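Local structure of Fe-regulated protein B (4AIP) at residues A162-I167 with Q557-A562; R465-V468 with K474-S477; S639-F644 with N648-W653. The protein transports iron across the meningococcal outer membrane as a TonB-dependent receptor, probably taking it up in siderophore-bound form. All coordinates share one frame; numbering follows the deposited sequence.

Interaction 1: A162-I167 with Q557-A562; sequences ATNGAI and QTIKDA
Thr163 and Gln557 meet where the loop leading into strand 165-167 comes up against strand 557-560, the two backbones staying too far apart to pair (nearest CA atoms, those of Thr163 and Ile559, 8.1 Å). The one defined bond runs from the barrel wall to the plug: Gln557 NE2 donates to Thr163 O at 2.9 Å, with an angle of 151° at the hydrogen. The carbonyl oxygen lies almost in the amide plane of Gln557, yet the donor approaches from above the carbonyl plane of Thr163. Gln557 leaves its strand with CG opposite the backbone N and then kinks at chi2 (89°), which carries its amide across to the loop. The Asn164 side chain crosses that of Gln557 at a slant, the two amide planes 61° apart. Beside them, Ile559 brings up the tip of its longer branch, with CD1 4.1 Å from Asn164 CG. All four touching residues are buried, a polar bond and an apolar tip together joining plug and barrel as in other TonB-dependent receptors. Thr163 and Gln557 also both touch Ala534 on strand 532-544, while Asn164 packs on Ser116, and strand 165-171 continues inside the plug sheet between strands 144-151 and 118-121.

Interaction 2: R465-V468 with K474-S477; sequences RFKV and KTVS
Lys467 and Ser477 sit opposite each other as an antiparallel non-hydrogen-bonded pair, and the lysine side chain then travels along the neighbouring strand toward Thr475. Its first step places CG anti to the backbone N (chi1 -169°), and the chain stays nearly extended until it bends at chi4. CB lies 4.0 Å from Ser477 CB, and CG keeps the same company, 3.9 Å from Ser477 OG. Farther out, CE comes between the two branches of Thr475, 3.4 Å from Thr475 OG1 and nearly as close to CG2. NZ ends 3.9 Å from Thr475 OG1, too far for a firm bond. On the same side of the hairpin, the guanidinium of Arg465 approaches Ser477 OG at its edge, NH2 standing 3.8 Å away.

The next pair, Val468 with Val476, is hydrogen-bonded in both directions: Val468 N reaches Val476 O at 2.9 Å, and Val476 N returns to Val468 O at 3.0 Å. Val468 O also receives a CA-H...O contact from Thr475. The valines point to the other face, where both meet Ile525 of strand 522-525; Phe466 lies against Ser507 and Pro508 and lays one ring face, off centre, over Ser477 C. This is the turn end of a barrel hairpin, strands 455-469 and 475-490, with a buried and a solvent-facing side. Its backbone bonds set the register, the valine and phenylalanine face is buried under strand 522-525 and neighbouring loop residues, and the lysine face makes mainly methylene contacts, which would leave the charge of Lys467 largely to solvent.

Interaction 3: S639-F644 with N648-W653; sequences SLAYRF and NLEIGW
Asn648 OD1 is gripped by the guanidinium of Arg643: NE donates to it at 2.7 Å, and NH2 adds a weak bond at 3.2 Å. The oxygen lies near the guanidinium edge but tilted from its plane, and the amide is turned 59° from that plane. Arg643 NH2 has a second partner, Asn693 on the next strand. Bends at chi2 and chi3 lay the guanidinium across Glu650, whose CB packs against one face, 3.4 Å from Arg643 NH1. The carboxylate is only loosely engaged, with a long salt bridge from Arg643 NH1 to Glu650 OE2 (3.7 Å).

Behind these side chains runs an antiparallel beta hairpin of the TonB-dependent barrel, whose short turn is consistent with the periplasmic rim. Leu640 pairs with Trp653 and Tyr642 with Ile651 through reciprocal backbone bonds, while at the non-hydrogen-bonded pair Ala641 and Gly652 the CA atoms come within 3.9 Å. Arg643, on the face shared with Ala641 and Glu650, also touches Glu79 of the plug. The other face carries aromatic and aliphatic groups, consistent with the lipid-facing girdle of such barrels. There Ile651 CD1 meets the edge of the Phe644 ring at CE1 (3.4 Å), and Tyr642 CD2 stands above the centre of that ring. At the far end, Leu640 CB touches the indole edge of Trp653 at CE3, 4.0 Å away.

From the N terminus, the chain first passes residues 162-167 in the plug, whose partner in interaction 1 does not come until 390 residues later. Most of the barrel wall is built in between, and interaction 2 is nested inside that loop as a local hairpin, closed when 474-477 returns beside 465-468. Segment 557-562 then closes interaction 1, joining plug to wall. Interaction 3 follows in series, a second local hairpin formed by 639-644 and 648-653. Nothing crosses. The centres of interactions 1 and 2 are about 20 Å apart, whereas interactions 2 and 3 lie about 54 Å apart, on opposite sides of the chain's centre: long-range closure unites domains, short hairpins build the barrel.

Interaction 1: A162-I167 with Q557-A562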
loop_
_atom_site.group_PDB
_atom_site.type_symbol
_atom_site.label_atom_id
_atom_site.label_comp_id
_atom_site.label_asym_id
_atom_site.label_seq_id
_atom_site.Cartn_x
_atom_site.Cartn_y
_atom_site.Cartn_z
ATOM N N ALA B 162 -26.342 20.452 19.921
ATOM C CA ALA B 162 -26.314 21.630 19.098
ATOM C C ALA B 162 -26.268 22.980 19.807
ATOM O O ALA B 162 -27.118 23.846 19.531
ATOM C CB ALA B 162 -27.475 21.618 18.087
ATOM N N THR B 163 -25.250 23.201 20.629
ATOM C CA THR B 163 -25.176 24.414 21.395
ATOM C C THR B 163 -24.544 25.507 20.573
ATOM O O THR B 163 -25.030 26.664 20.544
ATOM C CB THR B 163 -24.385 24.268 22.723
ATOM O OG1 THR B 163 -23.065 23.863 22.440
ATOM C CG2 THR B 163 -25.047 23.295 23.717
ATOM N N ASN B 164 -23.471 25.170 19.874
ATOM C CA ASN B 164 -22.750 26.207 19.169
ATOM C C ASN B 164 -22.731 26.059 17.625
ATOM O O ASN B 164 -22.177 26.940 16.948
ATOM C CB ASN B 164 -21.336 26.330 19.742
ATOM C CG ASN B 164 -21.264 27.343 20.850
ATOM O OD1 ASN B 164 -20.628 27.141 21.919
ATOM N ND2 ASN B 164 -21.922 28.496 20.606
ATOM N N GLY B 165 -23.325 24.971 17.082
ATOM C CA GLY B 165 -23.471 24.856 15.621
ATOM C C GLY B 165 -22.558 23.798 15.015
ATOM O O GLY B 165 -21.825 23.074 15.750
ATOM N N ALA B 166 -22.585 23.684 13.683
ATOM C CA ALA B 166 -21.964 22.548 13.018
ATOM C C ALA B 166 -21.625 22.792 11.561
ATOM O O ALA B 166 -22.351 23.507 10.844
ATOM C CB ALA B 166 -22.867 21.385 13.131
ATOM N N ILE B 167 -20.497 22.232 11.119
ATOM C CA ILE B 167 -20.325 22.026 9.671
ATOM C C ILE B 167 -21.022 20.693 9.339
ATOM O O ILE B 167 -20.828 19.694 10.063
ATOM C CB ILE B 167 -18.849 22.027 9.208
ATOM C CG1 ILE B 167 -18.292 23.425 9.280
ATOM C CG2 ILE B 167 -18.740 21.625 7.742
ATOM C CD1 ILE B 167 -17.776 23.757 10.558
ATOM N N GLN B 557 -25.320 34.711 22.837
ATOM C CA GLN B 557 -25.213 33.362 23.386
ATOM C C GLN B 557 -24.812 33.402 24.875
ATOM O O GLN B 557 -23.836 34.084 25.253
ATOM C CB GLN B 557 -24.178 32.560 22.590
ATOM C CG GLN B 557 -23.897 31.140 23.138
ATOM C CD GLN B 557 -24.839 30.067 22.545
ATOM O OE1 GLN B 557 -26.075 30.127 22.694
ATOM N NE2 GLN B 557 -24.268 29.119 21.826
ATOM N N THR B 558 -25.540 32.661 25.709
ATOM C CA THR B 558 -25.058 32.363 27.061
ATOM C C THR B 558 -25.042 30.866 27.222
ATOM O O THR B 558 -25.993 30.194 26.827
ATOM C CB THR B 558 -25.990 33.014 28.185
ATOM O OG1 THR B 558 -25.968 34.434 28.054
ATOM C CG2 THR B 558 -25.533 32.685 29.613
ATOM N N ILE B 559 -23.985 30.327 27.831
ATOM C CA ILE B 559 -23.927 28.903 28.076
ATOM C C ILE B 559 -23.501 28.674 29.498
ATOM O O ILE B 559 -22.397 29.090 29.898
ATOM C CB ILE B 559 -22.942 28.170 27.163
ATOM C CG1 ILE B 559 -23.164 28.521 25.691
ATOM C CG2 ILE B 559 -23.068 26.620 27.359
ATOM C CD1 ILE B 559 -22.284 27.700 24.761
ATOM N N LYS B 560 -24.357 27.975 30.248
ATOM C CA LYS B 560 -24.151 27.746 31.671
ATOM C C LYS B 560 -23.494 26.413 31.862
ATOM O O LYS B 560 -23.654 25.518 31.004
ATOM C CB LYS B 560 -25.511 27.750 32.383
ATOM C CG LYS B 560 -26.262 29.119 32.248
ATOM C CD LYS B 560 -27.318 29.403 33.374
ATOM C CE LYS B 560 -27.641 30.870 33.383
ATOM N NZ LYS B 560 -28.385 31.248 34.595
ATOM N N ASP B 561 -22.776 26.250 32.978
ATOM C CA ASP B 561 -22.181 24.963 33.379
ATOM C C ASP B 561 -21.082 24.421 32.445
ATOM O O ASP B 561 -20.843 23.196 32.341
ATOM C CB ASP B 561 -23.248 23.903 33.638
ATOM C CG ASP B 561 -24.202 24.301 34.754
ATOM O OD1 ASP B 561 -23.706 24.776 35.773
ATOM O OD2 ASP B 561 -25.432 24.128 34.628
ATOM N N ALA B 562 -20.360 25.337 31.814
ATOM C CA ALA B 562 -19.188 24.964 31.041
ATOM C C ALA B 562 -18.220 24.096 31.843
ATOM O O ALA B 562 -18.057 24.276 33.064
ATOM C CB ALA B 562 -18.482 26.203 30.555
#

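Interaction 2: R465-V468 with K474-S477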
loop_
_atom_site.group_PDB
_atom_site.type_symbol
_atom_site.label_atom_id
_atom_site.label_comp_id
_atom_site.label_asym_id
_atom_site.label_seq_id
_atom_site.Cartn_x
_atom_site.Cartn_y
_atom_site.Cartn_z
ATOM N N ARG B 465 -30.834 13.380 27.446
ATOM C CA ARG B 465 -30.121 12.842 28.609
ATOM C C ARG B 465 -28.828 12.311 28.139
ATOM O O ARG B 465 -28.711 11.869 27.003
ATOM C CB ARG B 465 -30.824 11.644 29.252
ATOM C CG ARG B 465 -32.321 11.452 28.982
ATOM C CD ARG B 465 -32.740 10.246 29.833
ATOM N NE ARG B 465 -31.670 9.993 30.810
ATOM C CZ ARG B 465 -31.795 9.210 31.874
ATOM N NH1 ARG B 465 -32.970 8.599 32.112
ATOM N NH2 ARG B 465 -30.730 9.035 32.697
ATOM N N PHE B 466 -27.901 12.240 29.052
ATOM C CA PHE B 466 -26.691 11.619 28.785
ATOM C C PHE B 466 -26.366 10.765 29.947
ATOM O O PHE B 466 -26.875 10.985 31.070
ATOM C CB PHE B 466 -25.586 12.645 28.620
ATOM C CG PHE B 466 -25.209 13.372 29.866
ATOM C CD1 PHE B 466 -24.228 12.869 30.733
ATOM C CD2 PHE B 466 -25.770 14.627 30.134
ATOM C CE1 PHE B 466 -23.842 13.567 31.895
ATOM C CE2 PHE B 466 -25.368 15.363 31.302
ATOM C CZ PHE B 466 -24.408 14.831 32.178
ATOM N N LYS B 467 -25.420 9.870 29.698
ATOM C CA LYS B 467 -24.841 9.150 30.777
ATOM C C LYS B 467 -23.373 8.929 30.546
ATOM O O LYS B 467 -22.977 8.455 29.445
ATOM C CB LYS B 467 -25.563 7.848 30.877
ATOM C CG LYS B 467 -25.199 7.228 32.070
ATOM C CD LYS B 467 -25.728 5.870 32.003
ATOM C CE LYS B 467 -24.941 5.106 32.980
ATOM N NZ LYS B 467 -24.814 3.830 32.254
ATOM N N VAL B 468 -22.569 9.268 31.550
ATOM C CA VAL B 468 -21.108 9.243 31.391
ATOM C C VAL B 468 -20.565 8.196 32.319
ATOM O O VAL B 468 -20.796 8.275 33.518
ATOM C CB VAL B 468 -20.413 10.611 31.681
ATOM C CG1 VAL B 468 -18.930 10.458 31.596
ATOM C CG2 VAL B 468 -20.833 11.600 30.692
ATOM N N LYS B 474 -17.087 4.884 37.232
ATOM C CA LYS B 474 -18.066 5.779 37.813
ATOM C C LYS B 474 -19.049 6.290 36.778
ATOM O O LYS B 474 -18.655 6.701 35.699
ATOM C CB LYS B 474 -17.418 6.926 38.532
ATOM C CG LYS B 474 -18.482 7.879 39.080
ATOM C CD LYS B 474 -18.035 8.595 40.336
ATOM C CE LYS B 474 -19.074 9.608 40.713
ATOM N NZ LYS B 474 -18.433 10.636 41.559
ATOM N N THR B 475 -20.325 6.271 37.146
ATOM C CA THR B 475 -21.411 6.632 36.273
ATOM C C THR B 475 -22.190 7.866 36.798
ATOM O O THR B 475 -22.602 7.896 37.951
ATOM C CB THR B 475 -22.296 5.412 36.120
ATOM O OG1 THR B 475 -22.078 4.854 34.823
ATOM C CG2 THR B 475 -23.777 5.757 36.253
ATOM N N VAL B 476 -22.380 8.878 35.962
ATOM C CA VAL B 476 -23.101 10.091 36.329
ATOM C C VAL B 476 -23.993 10.466 35.171
ATOM O O VAL B 476 -23.538 10.472 34.026
ATOM C CB VAL B 476 -22.140 11.247 36.622
ATOM C CG1 VAL B 476 -22.871 12.583 36.630
ATOM C CG2 VAL B 476 -21.464 11.064 37.937
ATOM N N SER B 477 -25.274 10.725 35.430
ATOM C CA SER B 477 -26.140 11.195 34.348
ATOM C C SER B 477 -26.881 12.417 34.745
ATOM O O SER B 477 -26.763 12.840 35.906
ATOM C CB SER B 477 -27.077 10.136 33.758
ATOM O OG SER B 477 -27.426 9.176 34.639
#

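Interaction 3: S639-F644 with N648-W653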
loop_
_atom_site.group_PDB
_atom_site.type_symbol
_atom_site.label_atom_id
_atom_site.label_comp_id
_atom_site.label_asym_id
_atom_site.label_seq_id
_atom_site.Cartn_x
_atom_site.Cartn_y
_atom_site.Cartn_z
ATOM N N SER B 639 -14.947 38.421 -3.031
ATOM C CA SER B 639 -14.549 37.808 -4.245
ATOM C C SER B 639 -15.086 38.535 -5.472
ATOM O O SER B 639 -16.070 39.234 -5.387
ATOM C CB SER B 639 -14.949 36.337 -4.241
ATOM O OG SER B 639 -16.279 36.169 -4.681
ATOM N N LEU B 640 -14.415 38.349 -6.613
ATOM C CA LEU B 640 -14.770 39.000 -7.871
ATOM C C LEU B 640 -14.476 37.975 -8.970
ATOM O O LEU B 640 -13.392 37.428 -9.040
ATOM C CB LEU B 640 -13.875 40.230 -8.028
ATOM C CG LEU B 640 -14.198 41.448 -8.881
ATOM C CD1 LEU B 640 -15.638 41.905 -8.721
ATOM C CD2 LEU B 640 -13.248 42.563 -8.480
ATOM N N ALA B 641 -15.438 37.673 -9.817
ATOM C CA ALA B 641 -15.193 36.653 -10.816
ATOM C C ALA B 641 -15.969 37.007 -12.029
ATOM O O ALA B 641 -17.012 37.641 -11.933
ATOM C CB ALA B 641 -15.634 35.253 -10.309
ATOM N N TYR B 642 -15.463 36.586 -13.169
ATOM C CA TYR B 642 -16.164 36.794 -14.411
ATOM C C TYR B 642 -16.150 35.532 -15.273
ATOM O O TYR B 642 -15.094 34.935 -15.477
ATOM C CB TYR B 642 -15.597 38.029 -15.180
ATOM C CG TYR B 642 -16.457 38.306 -16.379
ATOM C CD1 TYR B 642 -17.780 38.785 -16.237
ATOM C CD2 TYR B 642 -16.000 38.016 -17.645
ATOM C CE1 TYR B 642 -18.633 38.979 -17.388
ATOM C CE2 TYR B 642 -16.824 38.193 -18.798
ATOM C CZ TYR B 642 -18.127 38.680 -18.670
ATOM O OH TYR B 642 -18.885 38.856 -19.834
ATOM N N ARG B 643 -17.315 35.169 -15.814
ATOM C CA ARG B 643 -17.432 34.005 -16.690
ATOM C C ARG B 643 -17.659 34.345 -18.171
ATOM O O ARG B 643 -18.718 34.863 -18.532
ATOM C CB ARG B 643 -18.539 33.024 -16.206
ATOM C CG ARG B 643 -18.650 31.823 -17.197
ATOM C CD ARG B 643 -18.926 30.490 -16.541
ATOM N NE ARG B 643 -17.821 29.525 -16.621
ATOM C CZ ARG B 643 -17.264 28.969 -15.557
ATOM N NH1 ARG B 643 -17.666 29.339 -14.367
ATOM N NH2 ARG B 643 -16.280 28.096 -15.684
ATOM N N PHE B 644 -16.693 34.021 -19.036
ATOM C CA PHE B 644 -16.777 34.436 -20.438
ATOM C C PHE B 644 -17.639 33.494 -21.164
ATOM O O PHE B 644 -17.531 32.281 -20.953
ATOM C CB PHE B 644 -15.426 34.395 -21.107
ATOM C CG PHE B 644 -14.479 35.375 -20.560
ATOM C CD1 PHE B 644 -13.804 35.102 -19.375
ATOM C CD2 PHE B 644 -14.272 36.606 -21.214
ATOM C CE1 PHE B 644 -12.927 36.011 -18.853
ATOM C CE2 PHE B 644 -13.381 37.525 -20.700
ATOM C CZ PHE B 644 -12.700 37.229 -19.517
ATOM N N ASN B 648 -15.506 28.876 -22.415
ATOM C CA ASN B 648 -16.171 28.767 -21.105
ATOM C C ASN B 648 -15.091 28.761 -20.056
ATOM O O ASN B 648 -14.429 27.753 -19.838
ATOM C CB ASN B 648 -17.008 27.511 -21.020
ATOM C CG ASN B 648 -17.869 27.474 -19.820
ATOM O OD1 ASN B 648 -17.437 27.770 -18.698
ATOM N ND2 ASN B 648 -19.099 27.067 -20.018
ATOM N N LEU B 649 -14.915 29.919 -19.414
ATOM C CA LEU B 649 -13.771 30.186 -18.582
ATOM C C LEU B 649 -14.131 31.271 -17.551
ATOM O O LEU B 649 -14.628 32.352 -17.885
ATOM C CB LEU B 649 -12.604 30.632 -19.473
ATOM C CG LEU B 649 -11.251 31.088 -18.884
ATOM C CD1 LEU B 649 -10.434 29.942 -18.203
ATOM C CD2 LEU B 649 -10.414 31.815 -20.014
ATOM N N GLU B 650 -13.909 30.963 -16.289
ATOM C CA GLU B 650 -14.107 31.942 -15.287
ATOM C C GLU B 650 -12.729 32.241 -14.767
ATOM O O GLU B 650 -11.938 31.266 -14.473
ATOM C CB GLU B 650 -15.012 31.403 -14.153
ATOM C CG GLU B 650 -15.572 32.498 -13.296
ATOM C CD GLU B 650 -16.627 32.048 -12.311
ATOM O OE1 GLU B 650 -16.284 31.289 -11.366
ATOM O OE2 GLU B 650 -17.782 32.518 -12.462
ATOM N N ILE B 651 -12.429 33.547 -14.675
ATOM C CA ILE B 651 -11.277 34.029 -13.912
ATOM C C ILE B 651 -11.750 34.922 -12.837
ATOM O O ILE B 651 -12.741 35.645 -13.023
ATOM C CB ILE B 651 -10.283 34.904 -14.717
ATOM C CG1 ILE B 651 -10.974 36.184 -15.242
ATOM C CG2 ILE B 651 -9.583 34.065 -15.805
ATOM C CD1 ILE B 651 -10.410 36.661 -16.642
ATOM N N GLY B 652 -11.004 34.954 -11.751
ATOM C CA GLY B 652 -11.384 35.800 -10.658
ATOM C C GLY B 652 -10.401 35.882 -9.543
ATOM O O GLY B 652 -9.342 35.317 -9.601
ATOM N N TRP B 653 -10.740 36.664 -8.544
ATOM C CA TRP B 653 -9.826 37.018 -7.485
ATOM C C TRP B 653 -10.625 36.725 -6.234
ATOM O O TRP B 653 -11.870 36.801 -6.266
ATOM C CB TRP B 653 -9.508 38.526 -7.536
ATOM C CG TRP B 653 -9.050 39.027 -6.165
ATOM C CD1 TRP B 653 -7.829 38.827 -5.600
ATOM C CD2 TRP B 653 -9.836 39.706 -5.176
ATOM N NE1 TRP B 653 -7.775 39.405 -4.344
ATOM C CE2 TRP B 653 -9.008 39.905 -4.042
ATOM C CE3 TRP B 653 -11.162 40.200 -5.142
ATOM C CZ2 TRP B 653 -9.451 40.587 -2.891
ATOM C CZ3 TRP B 653 -11.607 40.862 -4.004
ATOM C CH2 TRP B 653 -10.746 41.058 -2.898
#